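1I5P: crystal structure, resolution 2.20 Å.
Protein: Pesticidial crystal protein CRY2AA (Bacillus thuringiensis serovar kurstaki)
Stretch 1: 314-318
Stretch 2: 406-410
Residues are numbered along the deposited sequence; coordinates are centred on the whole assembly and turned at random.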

# COMPACT_ATOMS: atom_id res chain seq x y z
N THR A 314 -1.30 17.87 23.44
CA THR A 314 -1.87 18.32 24.69
C THR A 314 -2.90 17.33 25.19
O THR A 314 -3.99 17.22 24.62
CB THR A 314 -2.57 19.68 24.53
OG1 THR A 314 -1.68 20.61 23.91
CG2 THR A 314 -3.01 20.22 25.89
N ARG A 315 -2.57 16.60 26.25
CA ARG A 315 -3.52 15.65 26.82
C ARG A 315 -4.09 16.25 28.10
O ARG A 315 -3.35 16.81 28.91
CB ARG A 315 -2.86 14.31 27.12
CG ARG A 315 -1.75 14.37 28.16
CD ARG A 315 -1.16 12.99 28.32
NE ARG A 315 0.14 13.01 28.98
CZ ARG A 315 1.00 12.00 28.93
NH1 ARG A 315 0.70 10.91 28.23
NH2 ARG A 315 2.16 12.08 29.56
N LEU A 316 -5.40 16.12 28.28
CA LEU A 316 -6.04 16.65 29.48
C LEU A 316 -6.88 15.60 30.19
O LEU A 316 -7.56 14.79 29.55
CB LEU A 316 -6.92 17.85 29.12
CG LEU A 316 -6.24 19.10 28.55
CD1 LEU A 316 -7.30 20.13 28.18
CD2 LEU A 316 -5.27 19.68 29.57
N SER A 317 -6.81 15.61 31.52
CA SER A 317 -7.58 14.72 32.38
C SER A 317 -8.36 15.58 33.37
O SER A 317 -7.82 16.01 34.38
CB SER A 317 -6.68 13.76 33.15
OG SER A 317 -6.34 12.63 32.37
N ILE A 318 -9.62 15.82 33.06
CA ILE A 318 -10.47 16.63 33.92
C ILE A 318 -11.61 15.81 34.51
O ILE A 318 -12.31 15.10 33.79
CB ILE A 318 -11.07 17.81 33.13
CG1 ILE A 318 -9.93 18.71 32.63
CG2 ILE A 318 -12.03 18.60 34.01
CD1 ILE A 318 -10.26 19.47 31.36
N CYS A 406 3.83 4.39 23.88
CA CYS A 406 3.60 5.72 24.37
C CYS A 406 2.40 6.35 23.65
O CYS A 406 1.83 5.77 22.71
CB CYS A 406 4.89 6.55 24.25
SG CYS A 406 5.53 6.93 22.58
N GLY A 407 1.96 7.50 24.14
CA GLY A 407 0.81 8.16 23.55
C GLY A 407 0.08 8.99 24.58
O GLY A 407 0.60 9.22 25.67
N ALA A 408 -1.12 9.45 24.25
CA ALA A 408 -1.88 10.28 25.16
C ALA A 408 -2.40 9.49 26.36
O ALA A 408 -2.21 9.90 27.50
CB ALA A 408 -3.04 10.94 24.43
N PHE A 409 -3.05 8.36 26.10
CA PHE A 409 -3.61 7.56 27.18
C PHE A 409 -3.44 6.07 26.99
O PHE A 409 -3.10 5.60 25.90
CB PHE A 409 -5.09 7.88 27.36
CG PHE A 409 -5.38 9.34 27.58
CD1 PHE A 409 -5.75 10.15 26.52
CD2 PHE A 409 -5.24 9.90 28.84
CE1 PHE A 409 -5.99 11.52 26.71
CE2 PHE A 409 -5.47 11.26 29.05
CZ PHE A 409 -5.84 12.07 27.98
N SER A 410 -3.71 5.32 28.05
CA SER A 410 -3.60 3.87 28.05
C SER A 410 -4.25 3.23 26.83
O SER A 410 -5.29 3.69 26.35
CB SER A 410 -4.22 3.30 29.32
OG SER A 410 -3.55 3.80 30.46

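Two stretches of one chain, at least 92 residues apart in sequence where they touch, meet mainly through R315 and F409, with A408 adding a smaller share. Residues 314-318 are all strand; in 406-410 only C406 and G407 are strand, and the chain then leaves it as a loop. The backbones come nearest at R315 and A408, whose CA atoms lie 5.9 Å apart. No backbone-to-backbone hydrogen bond joins the stretches; side chains meet both side chains and backbone oxygens, and the contact buries 213 Å² in total.

R315 covers the most surface. Its CA-to-CB bond points toward the second stretch, and with chi1 at p and chi2 and chi3 both t the extended chain carries the guanidinium to the backbone carbonyls of G407 and A408. R315 NH1 donates a hydrogen bond to A408 O, 3.2 Å away with an N-H...O angle of 150°. G407 O is slightly closer to R315 NH1, at 3.1 Å, but the angle is too poor for a hydrogen bond. Both oxygens lie near the guanidinium plane, at its edge, where the polar N-H groups point and carbonyl dipoles are favourably met. Nearer the backbone, R315 CB lies 4.3 Å from A408 CB, an apolar contact that accompanies the polar one.

F409 sets out sideways, but its ring (chi1 m, chi2 97°) comes nearer to the strand. F409 CZ packs 3.8 Å from R315 CB, a van der Waals contact between carbons, and F409 CZ lies 3.6 Å from the backbone oxygen L316 O. The CA-to-CB bond of L316 points away. At the ring edge, S317 OG lies near the ring plane, 3.7 Å from F409 CE2; that hydroxyl is hydrogen-bonded elsewhere in the structure.

G407 adopts phi/psi of 152/-168, where a CB would jam against the carbonyl oxygen of C406; the backbone itself calls for glycine here.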